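PDB 6RJ1: Mgp-operon protein 3 from Mycoplasma pneumoniae, which probably acts in adhesion of this human pathogen to host cells, as the extracellular, immunodominant P40/P90 protein. Local coordinates for residues Y6-L14 with Y40-V48. Residues are numbered along the deposited sequence; the frame is centred on the assembly and turned at random. Where two conformers were deposited one is given.
Sequences YLLQDHNTL and YELVDWKRV
Strand 6-10 runs roughly antiparallel to strand 40-48, at 142° with the axes 9.7 Å apart at closest, and at the turn that follows the CA atoms of Asn12 and Leu42 come within 5.2 Å. The Asn12 amide bridges the backbone of the second strand: OD1 accepts a nearly straight bond from Leu42 N (2.8 Å), while ND2 gives a longer one to Tyr40 O (3.2 Å), which also receives Lys375 NZ. CG of Asn12, anti to the carbonyl carbon (chi1 -71°), carries the amide to this strand. Asp10 to Thr13, closed by backbone bonds between Asp10 and Thr13, form the type II' turn of the hairpin of strands 6-10 and 13-17, which packs against the outermost strand of a larger mixed sheet; a classic beta bulge at Val43 and Asp44 sets two residues of this edge strand against one of strand 52-59. Gln9, its chain extended, brings its amide carbon CD against Leu42 CD2. Its OE1 accepts Trp45 NE1 at the indole edge (2.9 Å), a bent bond, with the amide standing steeply to the ring at 78°, and NE2 bonds to His11 O, so both ends of the amide are held. The Trp45 indole packs against the hairpin: Leu14 CD2 sits over one face, 3.5 Å from the centroid of the five-membered ring, in a CH-pi contact, and Leu7 CB meets Trp45 CH2 at the far rim (3.8 Å). Leu14 CD2 also touches Leu42 CD2, and Leu53 of strand 52-59 packs against both Leu14 and Trp45.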
loop_
_atom_site.group_PDB
_atom_site.type_symbol
_atom_site.label_atom_id
_atom_site.label_comp_id
_atom_site.label_asym_id
_atom_site.label_seq_id
_atom_site.Cartn_x
_atom_site.Cartn_y
_atom_site.Cartn_z
ATOM N N TYR A 6 -22.067 -22.887 -3.474
ATOM C CA TYR A 6 -20.988 -22.022 -2.980
ATOM C C TYR A 6 -19.762 -22.262 -3.848
ATOM O O TYR A 6 -19.359 -23.411 -4.022
ATOM C CB TYR A 6 -20.647 -22.318 -1.500
ATOM C CG TYR A 6 -21.832 -22.289 -0.561
ATOM C CD1 TYR A 6 -22.229 -21.106 0.058
ATOM C CD2 TYR A 6 -22.559 -23.447 -0.286
ATOM C CE1 TYR A 6 -23.333 -21.073 0.913
ATOM C CE2 TYR A 6 -23.665 -23.426 0.568
ATOM C CZ TYR A 6 -24.046 -22.235 1.166
ATOM O OH TYR A 6 -25.130 -22.203 2.008
ATOM N N LEU A 7 -19.184 -21.197 -4.407
ATOM C CA LEU A 7 -18.017 -21.305 -5.278
ATOM C C LEU A 7 -16.727 -21.260 -4.477
ATOM O O LEU A 7 -16.528 -20.323 -3.697
ATOM C CB LEU A 7 -18.058 -20.179 -6.324
ATOM C CG LEU A 7 -17.885 -20.538 -7.800
ATOM C CD1 LEU A 7 -18.723 -21.727 -8.196
ATOM C CD2 LEU A 7 -18.272 -19.368 -8.672
ATOM N N LEU A 8 -15.860 -22.274 -4.654
ATOM C CA LEU A 8 -14.568 -22.341 -3.974
ATOM C C LEU A 8 -13.426 -22.425 -4.974
ATOM O O LEU A 8 -13.526 -23.153 -5.960
ATOM C CB LEU A 8 -14.481 -23.491 -2.948
ATOM C CG LEU A 8 -15.292 -23.397 -1.628
ATOM C CD1 LEU A 8 -15.008 -24.590 -0.743
ATOM C CD2 LEU A 8 -14.972 -22.139 -0.825
ATOM N N GLN A 9 -12.347 -21.666 -4.726
ATOM C CA GLN A 9 -11.177 -21.658 -5.591
ATOM C C GLN A 9 -10.145 -22.704 -5.188
ATOM O O GLN A 9 -9.954 -22.970 -4.002
ATOM C CB GLN A 9 -10.522 -20.271 -5.584
ATOM C CG GLN A 9 -9.532 -20.032 -6.729
ATOM C CD GLN A 9 -8.761 -18.750 -6.568
ATOM O OE1 GLN A 9 -9.255 -17.755 -6.034
ATOM N NE2 GLN A 9 -7.524 -18.744 -7.041
ATOM N N ASP A 10 -9.495 -23.294 -6.198
ATOM C CA ASP A 10 -8.354 -24.201 -6.123
ATOM C C ASP A 10 -7.513 -23.856 -7.356
ATOM O O ASP A 10 -7.775 -24.355 -8.464
ATOM C CB ASP A 10 -8.750 -25.687 -6.066
ATOM C CG ASP A 10 -7.569 -26.631 -5.851
ATOM O OD1 ASP A 10 -6.497 -26.160 -5.383
ATOM O OD2 ASP A 10 -7.717 -27.842 -6.137
ATOM N N HIS A 11 -6.525 -22.964 -7.146
ATOM C CA HIS A 11 -5.613 -22.381 -8.128
ATOM C C HIS A 11 -6.374 -21.690 -9.286
ATOM O O HIS A 11 -6.712 -20.512 -9.146
ATOM C CB HIS A 11 -4.527 -23.362 -8.627
ATOM C CG HIS A 11 -3.587 -22.733 -9.617
ATOM N ND1 HIS A 11 -3.371 -23.293 -10.863
ATOM C CD2 HIS A 11 -2.904 -21.563 -9.541
ATOM C CE1 HIS A 11 -2.555 -22.462 -11.493
ATOM N NE2 HIS A 11 -2.236 -21.414 -10.734
ATOM N N ASN A 12 -6.643 -22.404 -10.406
ATOM C CA ASN A 12 -7.346 -21.831 -11.572
ATOM C C ASN A 12 -8.768 -22.358 -11.741
ATOM O O ASN A 12 -9.469 -21.959 -12.671
ATOM C CB ASN A 12 -6.538 -22.016 -12.867
ATOM C CG ASN A 12 -5.289 -21.176 -12.987
ATOM O OD1 ASN A 12 -5.067 -20.182 -12.282
ATOM N ND2 ASN A 12 -4.441 -21.566 -13.908
ATOM N N THR A 13 -9.194 -23.229 -10.821
ATOM C CA THR A 13 -10.507 -23.855 -10.840
ATOM C C THR A 13 -11.428 -23.287 -9.767
ATOM O O THR A 13 -11.027 -23.173 -8.610
ATOM C CB THR A 13 -10.365 -25.390 -10.779
ATOM O OG1 THR A 13 -9.522 -25.801 -11.857
ATOM C CG2 THR A 13 -11.700 -26.112 -10.886
ATOM N N LEU A 14 -12.659 -22.920 -10.177
ATOM C CA LEU A 14 -13.732 -22.442 -9.315
ATOM C C LEU A 14 -14.773 -23.556 -9.303
ATOM O O LEU A 14 -15.436 -23.789 -10.320
ATOM C CB LEU A 14 -14.313 -21.105 -9.818
ATOM C CG LEU A 14 -13.352 -19.902 -9.814
ATOM C CD1 LEU A 14 -13.994 -18.694 -10.433
ATOM C CD2 LEU A 14 -12.865 -19.567 -8.417
ATOM N N TYR A 40 -0.939 -18.472 -17.434
ATOM C CA TYR A 40 -1.936 -17.636 -16.784
ATOM C C TYR A 40 -2.364 -18.224 -15.461
ATOM O O TYR A 40 -2.460 -19.442 -15.310
ATOM C CB TYR A 40 -3.125 -17.335 -17.690
ATOM C CG TYR A 40 -2.849 -16.231 -18.684
ATOM C CD1 TYR A 40 -2.959 -14.892 -18.318
ATOM C CD2 TYR A 40 -2.491 -16.523 -19.996
ATOM C CE1 TYR A 40 -2.703 -13.871 -19.229
ATOM C CE2 TYR A 40 -2.243 -15.512 -20.920
ATOM C CZ TYR A 40 -2.351 -14.186 -20.532
ATOM O OH TYR A 40 -2.132 -13.191 -21.450
ATOM N N GLU A 41 -2.563 -17.343 -14.487
ATOM C CA GLU A 41 -2.892 -17.664 -13.112
ATOM C C GLU A 41 -4.065 -16.780 -12.662
ATOM O O GLU A 41 -4.042 -15.565 -12.884
ATOM C CB GLU A 41 -1.626 -17.436 -12.257
ATOM C CG GLU A 41 -1.781 -17.586 -10.751
ATOM C CD GLU A 41 -0.952 -16.611 -9.920
ATOM O OE1 GLU A 41 -0.138 -17.094 -9.099
ATOM O OE2 GLU A 41 -1.110 -15.376 -10.082
ATOM N N LEU A 42 -5.104 -17.405 -12.059
ATOM C CA LEU A 42 -6.274 -16.696 -11.545
ATOM C C LEU A 42 -5.878 -15.977 -10.250
ATOM O O LEU A 42 -5.409 -16.623 -9.312
ATOM C CB LEU A 42 -7.456 -17.661 -11.360
ATOM C CG LEU A 42 -8.663 -17.146 -10.571
ATOM C CD1 LEU A 42 -9.382 -16.033 -11.300
ATOM C CD2 LEU A 42 -9.619 -18.275 -10.250
ATOM N N VAL A 43 -6.014 -14.632 -10.236
ATOM C CA VAL A 43 -5.613 -13.730 -9.136
ATOM C C VAL A 43 -6.795 -13.314 -8.273
ATOM O O VAL A 43 -6.654 -13.222 -7.057
ATOM C CB VAL A 43 -4.861 -12.468 -9.643
ATOM C CG1 VAL A 43 -4.008 -11.857 -8.542
ATOM C CG2 VAL A 43 -4.006 -12.775 -10.855
ATOM N N ASP A 44 -7.932 -13.001 -8.898
ATOM C CA ASP A 44 -9.151 -12.560 -8.212
ATOM C C ASP A 44 -10.339 -12.887 -9.082
ATOM O O ASP A 44 -10.192 -13.037 -10.292
ATOM C CB ASP A 44 -9.100 -11.036 -7.912
ATOM C CG ASP A 44 -10.122 -10.515 -6.905
ATOM O OD1 ASP A 44 -10.875 -11.345 -6.325
ATOM O OD2 ASP A 44 -10.163 -9.281 -6.685
ATOM N N TRP A 45 -11.513 -13.003 -8.469
ATOM C CA TRP A 45 -12.762 -13.315 -9.157
ATOM C C TRP A 45 -13.938 -12.845 -8.305
ATOM O O TRP A 45 -13.835 -12.805 -7.081
ATOM C CB TRP A 45 -12.869 -14.830 -9.452
ATOM C CG TRP A 45 -12.766 -15.686 -8.225
ATOM C CD1 TRP A 45 -11.626 -16.054 -7.566
ATOM C CD2 TRP A 45 -13.858 -16.222 -7.470
ATOM N NE1 TRP A 45 -11.941 -16.801 -6.453
ATOM C CE2 TRP A 45 -13.306 -16.907 -6.362
ATOM C CE3 TRP A 45 -15.255 -16.178 -7.615
ATOM C CZ2 TRP A 45 -14.101 -17.588 -5.438
ATOM C CZ3 TRP A 45 -16.038 -16.844 -6.689
ATOM C CH2 TRP A 45 -15.463 -17.533 -5.615
ATOM N N LYS A 46 -15.042 -12.470 -8.955
ATOM C CA LYS A 46 -16.248 -12.009 -8.280
ATOM C C LYS A 46 -17.481 -12.563 -8.997
ATOM O O LYS A 46 -17.534 -12.566 -10.230
ATOM C CB LYS A 46 -16.318 -10.461 -8.225
ATOM C CG LYS A 46 -15.175 -9.741 -7.490
ATOM C CD LYS A 46 -15.211 -9.827 -5.965
ATOM C CE LYS A 46 -13.892 -9.416 -5.343
ATOM N NZ LYS A 46 -13.708 -7.933 -5.257
ATOM N N ARG A 47 -18.464 -13.046 -8.229
ATOM C CA ARG A 47 -19.735 -13.517 -8.776
ATOM C C ARG A 47 -20.610 -12.249 -8.842
ATOM O O ARG A 47 -20.716 -11.527 -7.844
ATOM C CB ARG A 47 -20.366 -14.559 -7.841
ATOM C CG ARG A 47 -20.661 -15.906 -8.466
ATOM C CD ARG A 47 -21.766 -16.565 -7.644
ATOM N NE ARG A 47 -22.797 -17.282 -8.409
ATOM C CZ ARG A 47 -23.578 -16.753 -9.353
ATOM N NH1 ARG A 47 -24.513 -17.491 -9.939
ATOM N NH2 ARG A 47 -23.412 -15.493 -9.740
ATOM N N VAL A 48 -21.151 -11.930 -10.026
ATOM C CA VAL A 48 -21.970 -10.730 -10.222
ATOM C C VAL A 48 -23.424 -11.141 -10.449
ATOM O O VAL A 48 -23.769 -11.687 -11.498
ATOM C CB VAL A 48 -21.410 -9.799 -11.333
ATOM C CG1 VAL A 48 -22.333 -8.610 -11.574
ATOM C CG2 VAL A 48 -20.005 -9.315 -10.988
#